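Local coordinates for protein cystathionine gamma-synthase (Xanthomonas oryzae pv. oryzae KACC 10331, PDB 6LD7) that uses pyridoxal 5'-phosphate as cofactor and probably makes cystathionine by gamma-replacement in methionine biosynthesis, at residues G102-V107 / A129-D134; L95-Q100 / Q231-W236. The protein carries 1 engineered substitution. All coordinates share one frame; numbering follows the deposited sequence.

Interaction 1 (G102-V107 / A129-D134); sequences GDTLVV and ALITAD
Thr104 and Ile131 make the tightest side-chain contact between these two parallel strands. Thr104 CG2 comes to 3.3 Å from Ile131 CD1, closer than usual for two carbons. The threonine has CG2 anti to its backbone N (OG1 at chi1 -72°), which puts the methyl against the isoleucine and OG1 beside Ala129 CB. Val106 shares this face, and its CG1 lies 4.0 Å from Ala133 CB. Five backbone hydrogen bonds join the two segments in parallel register. The first runs from Ala129 N to Asp103 O, just ahead of the strand, at 2.9 Å. The last, Ala133 N to Val107 O, is longer at 3.1 Å and more bent (145° at the hydrogen). Nothing on the opposite face comes as close as the Thr104-Ile131 pair. Leu105 and Leu130 lie side by side, with their CD2 atoms 4.0 Å apart. Val107 CG2 reaches Leu130 CD2, at 4.2 Å. Among the residues that touch, the solvent side is at Ala129 and Thr132. Strand 129-133 is outermost in its sheet within the chain, while strand 104-108 also pairs with strand 151-155. Helix 113-124 links the two in a beta-alpha-beta crossover and packs on Val107, Leu130 and Thr132. Helix 138-145 covers Val106, Ile131 and Ala133.

Interaction 2 (L95-Q100 / Q231-W236); sequences LNAVLQ and QQLVWW
Trp236 has CG anti to its own carbonyl carbon (chi1 -80°), and chi2 of 104° turns the indole so that one face meets the backbone of Asn96 and Ala97. Ala97 CA lies 3.9 Å from the centroid of the five-membered ring, 20° off the ring normal. This is a CH-pi contact over the face. Asn96 O sits over the centre of the indole on the same side, 3.7 Å above the plane. The opposite face is taken by Trp235 CZ3 of the same helix, so the ring is held between two layers. The methyl of Ala97 touches two apolar groups. Its CB is 3.8 Å from Trp236 CD1 and equally far from Leu233 CD2.

No direct hydrogen bond joins the two segments. One water does so instead. It donates to Ala97 O at 3.2 Å and to Gln232 OE1 at 2.6 Å. It accepts from Trp236 NE1 at 3.1 Å. The indole N-H is thus satisfied, and the water links the indole to Ala97 O of one helix and Gln232 OE1 of the other.

Asn96 O and Leu99 O both accept hydrogen bonds from Lys125 of the second subunit, a positive group at the C-terminal end of helix 87-98, where the helix dipole would probably stabilise it. Ala121 of that subunit also packs on Trp236. Leu233 also touches Val222 and Ala224 of strand 220-224. The contact is helix-to-helix packing beside the large mixed sheet of a fold-type I PLP enzyme. Here the end of helix 87-98 meets helix 227-240 at a subunit interface.

Interaction 1 is a partly buried strand pair at one margin of the seven-stranded sheet, with Leu105, Val106, Val107 and Ala133 buried. Interaction 2 is a surface contact between helices, in which Leu233 is the buried residue. The first is held by regular backbone hydrogen bonds with apolar groups on both faces. The second depends on an aromatic face, a methyl group and a bridging water. Only interaction 2 is touched by another subunit. Strand 104-108 follows helix 87-98 after a short loop, and the two contacts touch. Leu105 packs on Leu95 and Leu99, and Asp103 OD2 accepts a hydrogen bond from Gln100 N. Helix 113-124 packs on Val107 and Leu130 and also touches Leu95.

Interaction 1 (G102-V107 / A129-D134)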
ATOM      1  N   GLY C 102       7.247   3.538  43.166  1.00 36.67           N
ATOM      2  CA  GLY C 102       8.316   3.132  44.093  1.00 36.95           C
ATOM      3  C   GLY C 102       9.576   2.642  43.380  1.00 40.03           C
ATOM      4  O   GLY C 102      10.595   2.538  44.042  1.00 39.88           O
ATOM      5  N   ASP C 103       9.527   2.293  42.093  1.00 36.74           N
ATOM      6  CA  ASP C 103      10.729   1.864  41.345  1.00 34.29           C
ATOM      7  C   ASP C 103      11.408   3.135  40.845  1.00 34.21           C
ATOM      8  O   ASP C 103      10.757   4.123  40.548  1.00 31.41           O
ATOM      9  CB  ASP C 103      10.464   1.017  40.109  1.00 35.92           C
ATOM     10  CG  ASP C 103       9.944  -0.351  40.406  1.00 39.16           C
ATOM     11  OD1 ASP C 103      10.073  -0.726  41.537  1.00 42.15           O
ATOM     12  OD2 ASP C 103       9.385  -1.024  39.488  1.00 43.06           O
ATOM     13  N   THR C 104      12.702   3.010  40.594  1.00 34.37           N
ATOM     14  CA  THR C 104      13.531   4.090  40.064  1.00 34.54           C
ATOM     15  C   THR C 104      14.105   3.632  38.733  1.00 31.65           C
ATOM     16  O   THR C 104      14.557   2.482  38.604  1.00 29.87           O
ATOM     17  CB  THR C 104      14.618   4.446  41.111  1.00 36.16           C
ATOM     18  OG1 THR C 104      14.013   5.118  42.222  1.00 37.78           O
ATOM     19  CG2 THR C 104      15.572   5.444  40.538  1.00 38.50           C
ATOM     20  N   LEU C 105      14.187   4.572  37.834  1.00 32.23           N
ATOM     21  CA  LEU C 105      14.773   4.405  36.504  1.00 33.00           C
ATOM     22  C   LEU C 105      15.993   5.332  36.425  1.00 32.49           C
ATOM     23  O   LEU C 105      15.878   6.546  36.721  1.00 30.83           O
ATOM     24  CB  LEU C 105      13.745   4.827  35.449  1.00 31.56           C
ATOM     25  CG  LEU C 105      14.309   5.037  34.045  1.00 31.54           C
ATOM     26  CD1 LEU C 105      14.658   3.672  33.458  1.00 30.55           C
ATOM     27  CD2 LEU C 105      13.286   5.752  33.133  1.00 32.82           C
ATOM     28  N   VAL C 106      17.087   4.784  35.941  1.00 31.04           N
ATOM     29  CA  VAL C 106      18.283   5.594  35.666  1.00 29.92           C
ATOM     30  C   VAL C 106      18.322   5.921  34.181  1.00 29.39           C
ATOM     31  O   VAL C 106      18.220   5.039  33.400  1.00 26.47           O
ATOM     32  CB  VAL C 106      19.549   4.837  36.087  1.00 29.63           C
ATOM     33  CG1 VAL C 106      20.749   5.712  35.854  1.00 31.48           C
ATOM     34  CG2 VAL C 106      19.447   4.403  37.524  1.00 31.54           C
ATOM     35  N   VAL C 107      18.514   7.187  33.859  1.00 29.85           N
ATOM     36  CA  VAL C 107      18.496   7.759  32.490  1.00 31.84           C
ATOM     37  C   VAL C 107      19.807   8.476  32.256  1.00 31.34           C
ATOM     38  O   VAL C 107      20.225   9.248  33.103  1.00 31.98           O
ATOM     39  CB  VAL C 107      17.339   8.763  32.434  1.00 32.74           C
ATOM     40  CG1 VAL C 107      17.317   9.467  31.140  1.00 37.89           C
ATOM     41  CG2 VAL C 107      16.074   7.984  32.640  1.00 38.29           C
ATOM     42  N   ALA C 129      10.296   6.889  39.895  1.00 33.60           N
ATOM     43  CA  ALA C 129      11.247   7.986  40.146  1.00 35.86           C
ATOM     44  C   ALA C 129      12.405   7.871  39.113  1.00 34.30           C
ATOM     45  O   ALA C 129      12.693   6.782  38.617  1.00 32.90           O
ATOM     46  CB  ALA C 129      11.742   7.892  41.576  1.00 35.27           C
ATOM     47  N   LEU C 130      12.971   8.997  38.753  1.00 36.01           N
ATOM     48  CA  LEU C 130      14.093   9.188  37.810  1.00 38.91           C
ATOM     49  C   LEU C 130      15.362   9.497  38.601  1.00 36.91           C
ATOM     50  O   LEU C 130      15.268  10.346  39.453  1.00 38.70           O
ATOM     51  CB  LEU C 130      13.862  10.466  37.024  1.00 37.97           C
ATOM     52  CG  LEU C 130      12.799  10.402  35.992  1.00 43.62           C
ATOM     53  CD1 LEU C 130      12.914  11.654  35.129  1.00 39.36           C
ATOM     54  CD2 LEU C 130      12.992   9.106  35.214  1.00 49.03           C
ATOM     55  N   ILE C 131      16.472   8.953  38.178  1.00 35.71           N
ATOM     56  CA  ILE C 131      17.851   9.374  38.543  1.00 37.55           C
ATOM     57  C   ILE C 131      18.542   9.699  37.226  1.00 37.81           C
ATOM     58  O   ILE C 131      18.498   8.873  36.317  1.00 37.14           O
ATOM     59  CB  ILE C 131      18.594   8.289  39.336  1.00 36.03           C
ATOM     60  CG1 ILE C 131      17.973   8.058  40.708  1.00 40.88           C
ATOM     61  CG2 ILE C 131      20.054   8.675  39.551  1.00 39.07           C
ATOM     62  CD1 ILE C 131      18.482   6.786  41.354  1.00 45.67           C
ATOM     63  N   THR C 132      19.154  10.858  37.112  1.00 38.09           N
ATOM     64  CA  THR C 132      19.966  11.174  35.938  1.00 40.62           C
ATOM     65  C   THR C 132      21.441  10.873  36.253  1.00 40.99           C
ATOM     66  O   THR C 132      21.846  10.955  37.389  1.00 44.04           O
ATOM     67  CB  THR C 132      19.572  12.516  35.334  1.00 49.43           C
ATOM     68  OG1 THR C 132      20.870  13.041  35.056  1.00 58.78           O
ATOM     69  CG2 THR C 132      18.711  13.395  36.190  1.00 54.47           C
ATOM     70  N   ALA C 133      22.186  10.355  35.284  1.00 36.24           N
ATOM     71  CA  ALA C 133      23.573   9.884  35.476  1.00 35.58           C
ATOM     72  C   ALA C 133      24.317  10.083  34.176  1.00 33.90           C
ATOM     73  O   ALA C 133      23.715   9.999  33.085  1.00 32.72           O
ATOM     74  CB  ALA C 133      23.629   8.447  35.887  1.00 35.98           C
ATOM     75  N   ASP C 134      25.592  10.367  34.294  1.00 32.24           N
ATOM     76  CA  ASP C 134      26.534  10.307  33.153  1.00 31.03           C
ATOM     77  C   ASP C 134      27.132   8.909  33.202  1.00 32.10           C
ATOM     78  O   ASP C 134      28.022   8.648  34.049  1.00 30.25           O
ATOM     79  CB  ASP C 134      27.549  11.451  33.208  1.00 33.22           C
ATOM     80  CG  ASP C 134      28.467  11.446  31.992  1.00 36.47           C
ATOM     81  OD1 ASP C 134      28.579  10.336  31.289  1.00 32.71           O
ATOM     82  OD2 ASP C 134      29.067  12.520  31.766  1.00 33.60           O
TER

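Interaction 2 (L95-Q100 / Q231-W236)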
ATOM      1  N   LEU C  95       8.690   0.894  29.788  1.00 26.09           N
ATOM      2  CA  LEU C  95       8.319   1.579  31.045  1.00 29.68           C
ATOM      3  C   LEU C  95       7.130   0.895  31.713  1.00 29.85           C
ATOM      4  O   LEU C  95       7.183   0.726  32.936  1.00 29.94           O
ATOM      5  CB  LEU C  95       7.994   3.040  30.807  1.00 28.05           C
ATOM      6  CG  LEU C  95       9.128   3.872  30.207  1.00 28.95           C
ATOM      7  CD1 LEU C  95       8.588   5.296  29.940  1.00 30.76           C
ATOM      8  CD2 LEU C  95      10.335   3.904  31.116  1.00 30.04           C
ATOM      9  N   ASN C  96       6.106   0.532  30.947  1.00 28.59           N
ATOM     10  CA  ASN C  96       4.901  -0.114  31.492  1.00 29.19           C
ATOM     11  C   ASN C  96       5.180  -1.584  31.802  1.00 30.67           C
ATOM     12  O   ASN C  96       4.641  -2.099  32.776  1.00 29.72           O
ATOM     13  CB  ASN C  96       3.752  -0.022  30.496  1.00 31.88           C
ATOM     14  CG  ASN C  96       3.080   1.327  30.521  1.00 31.49           C
ATOM     15  OD1 ASN C  96       2.185   1.551  31.343  1.00 37.81           O
ATOM     16  ND2 ASN C  96       3.460   2.204  29.597  1.00 27.70           N
ATOM     17  N   ALA C  97       5.984  -2.309  31.056  1.00 26.44           N
ATOM     18  CA  ALA C  97       6.181  -3.724  31.394  1.00 29.21           C
ATOM     19  C   ALA C  97       7.091  -3.850  32.613  1.00 31.65           C
ATOM     20  O   ALA C  97       7.027  -4.841  33.345  1.00 31.92           O
ATOM     21  CB  ALA C  97       6.790  -4.482  30.264  1.00 27.81           C
ATOM     22  N   VAL C  98       7.993  -2.922  32.794  1.00 31.93           N
ATOM     23  CA  VAL C  98       9.056  -3.135  33.787  1.00 31.39           C
ATOM     24  C   VAL C  98       8.816  -2.369  35.072  1.00 32.48           C
ATOM     25  O   VAL C  98       9.326  -2.843  36.044  1.00 36.37           O
ATOM     26  CB  VAL C  98      10.422  -2.789  33.193  1.00 32.73           C
ATOM     27  CG1 VAL C  98      11.497  -2.922  34.198  1.00 36.03           C
ATOM     28  CG2 VAL C  98      10.738  -3.730  32.081  1.00 34.63           C
ATOM     29  N   LEU C  99       8.364  -1.145  35.057  1.00 29.47           N
ATOM     30  CA  LEU C  99       8.374  -0.268  36.259  1.00 29.12           C
ATOM     31  C   LEU C  99       6.983  -0.196  36.896  1.00 33.20           C
ATOM     32  O   LEU C  99       5.970  -0.451  36.218  1.00 31.88           O
ATOM     33  CB  LEU C  99       8.747   1.146  35.825  1.00 30.08           C
ATOM     34  CG  LEU C  99      10.104   1.320  35.183  1.00 31.08           C
ATOM     35  CD1 LEU C  99      10.358   2.738  34.722  1.00 31.54           C
ATOM     36  CD2 LEU C  99      11.152   0.968  36.196  1.00 32.32           C
ATOM     37  N   GLN C 100       6.934   0.209  38.147  1.00 34.16           N
ATOM     38  CA  GLN C 100       5.716   0.558  38.923  1.00 37.06           C
ATOM     39  C   GLN C 100       6.082   1.590  39.991  1.00 40.28           C
ATOM     40  O   GLN C 100       7.294   1.736  40.302  1.00 35.27           O
ATOM     41  CB  GLN C 100       5.180  -0.716  39.561  1.00 38.39           C
ATOM     42  CG  GLN C 100       6.102  -1.314  40.601  1.00 43.82           C
ATOM     43  CD  GLN C 100       5.463  -2.580  41.107  1.00 47.04           C
ATOM     44  OE1 GLN C 100       4.581  -3.124  40.481  1.00 62.17           O
ATOM     45  NE2 GLN C 100       5.837  -3.028  42.281  1.00 54.65           N
ATOM     46  N   GLN C 231       7.294 -12.329  26.638  1.00 30.90           N
ATOM     47  CA  GLN C 231       5.861 -12.668  26.830  1.00 33.08           C
ATOM     48  C   GLN C 231       5.199 -11.522  27.599  1.00 32.24           C
ATOM     49  O   GLN C 231       4.096 -11.164  27.246  1.00 30.35           O
ATOM     50  CB  GLN C 231       5.646 -14.045  27.496  1.00 36.15           C
ATOM     51  CG  GLN C 231       5.847 -15.237  26.543  1.00 43.13           C
ATOM     52  CD  GLN C 231       5.154 -15.176  25.178  1.00 51.24           C
ATOM     53  OE1 GLN C 231       5.674 -15.596  24.146  1.00 56.81           O
ATOM     54  NE2 GLN C 231       3.958 -14.629  25.104  1.00 53.36           N
ATOM     55  N   GLN C 232       5.862 -10.933  28.572  1.00 29.09           N
ATOM     56  CA  GLN C 232       5.334  -9.746  29.262  1.00 31.00           C
ATOM     57  C   GLN C 232       5.261  -8.574  28.306  1.00 29.64           C
ATOM     58  O   GLN C 232       4.223  -7.880  28.339  1.00 27.82           O
ATOM     59  CB  GLN C 232       6.190  -9.448  30.472  1.00 33.91           C
ATOM     60  CG  GLN C 232       6.097 -10.571  31.524  1.00 40.32           C
ATOM     61  CD  GLN C 232       7.083 -10.227  32.623  1.00 45.83           C
ATOM     62  OE1 GLN C 232       7.087  -9.112  33.087  1.00 55.91           O
ATOM     63  NE2 GLN C 232       8.060 -11.064  32.902  1.00 56.80           N
ATOM     64  N   LEU C 233       6.220  -8.406  27.405  1.00 26.03           N
ATOM     65  CA  LEU C 233       6.114  -7.269  26.471  1.00 26.25           C
ATOM     66  C   LEU C 233       4.938  -7.462  25.490  1.00 26.59           C
ATOM     67  O   LEU C 233       4.245  -6.463  25.180  1.00 26.30           O
ATOM     68  CB  LEU C 233       7.419  -7.081  25.730  1.00 26.89           C
ATOM     69  CG  LEU C 233       8.647  -6.712  26.570  1.00 29.94           C
ATOM     70  CD1 LEU C 233       9.834  -6.950  25.701  1.00 29.93           C
ATOM     71  CD2 LEU C 233       8.586  -5.263  27.003  1.00 29.34           C
ATOM     72  N   VAL C 234       4.707  -8.689  25.034  1.00 26.68           N
ATOM     73  CA  VAL C 234       3.601  -9.016  24.111  1.00 26.51           C
ATOM     74  C   VAL C 234       2.299  -8.654  24.821  1.00 28.45           C
ATOM     75  O   VAL C 234       1.394  -8.103  24.223  1.00 27.84           O
ATOM     76  CB  VAL C 234       3.695 -10.495  23.719  1.00 28.81           C
ATOM     77  CG1 VAL C 234       2.393 -11.025  23.071  1.00 29.29           C
ATOM     78  CG2 VAL C 234       4.877 -10.760  22.750  1.00 30.60           C
ATOM     79  N   TRP C 235       2.164  -9.052  26.074  1.00 28.74           N
ATOM     80  CA  TRP C 235       0.911  -8.855  26.819  1.00 28.61           C
ATOM     81  C   TRP C 235       0.659  -7.337  26.999  1.00 27.58           C
ATOM     82  O   TRP C 235      -0.409  -6.889  26.683  1.00 28.38           O
ATOM     83  CB  TRP C 235       1.023  -9.603  28.146  1.00 30.41           C
ATOM     84  CG  TRP C 235      -0.276  -9.591  28.879  1.00 31.42           C
ATOM     85  CD1 TRP C 235      -1.181 -10.627  28.916  1.00 30.17           C
ATOM     86  CD2 TRP C 235      -0.808  -8.495  29.691  1.00 29.71           C
ATOM     87  NE1 TRP C 235      -2.230 -10.250  29.738  1.00 31.38           N
ATOM     88  CE2 TRP C 235      -2.050  -8.959  30.206  1.00 32.29           C
ATOM     89  CE3 TRP C 235      -0.336  -7.230  30.096  1.00 26.66           C
ATOM     90  CZ2 TRP C 235      -2.860  -8.145  31.015  1.00 31.29           C
ATOM     91  CZ3 TRP C 235      -1.134  -6.415  30.870  1.00 29.97           C
ATOM     92  CH2 TRP C 235      -2.379  -6.876  31.342  1.00 32.11           C
ATOM     93  N   TRP C 236       1.655  -6.566  27.412  1.00 25.54           N
ATOM     94  CA  TRP C 236       1.540  -5.113  27.631  1.00 25.68           C
ATOM     95  C   TRP C 236       1.299  -4.380  26.314  1.00 27.53           C
ATOM     96  O   TRP C 236       0.509  -3.387  26.308  1.00 26.99           O
ATOM     97  CB  TRP C 236       2.734  -4.573  28.381  1.00 26.16           C
ATOM     98  CG  TRP C 236       2.613  -4.821  29.856  1.00 28.93           C
ATOM     99  CD1 TRP C 236       3.278  -5.764  30.568  1.00 28.80           C
ATOM    100  CD2 TRP C 236       1.867  -4.029  30.796  1.00 28.19           C
ATOM    101  NE1 TRP C 236       2.901  -5.665  31.865  1.00 30.24           N
ATOM    102  CE2 TRP C 236       2.006  -4.654  32.041  1.00 29.92           C
ATOM    103  CE3 TRP C 236       0.903  -3.020  30.655  1.00 29.73           C
ATOM    104  CZ2 TRP C 236       1.385  -4.190  33.202  1.00 29.49           C
ATOM    105  CZ3 TRP C 236       0.297  -2.531  31.793  1.00 33.15           C
ATOM    106  CH2 TRP C 236       0.538  -3.111  33.050  1.00 32.93           C
TER
HETATM  107  O   HOH W   1       5.085  -7.411  33.142  1.00 47.03           O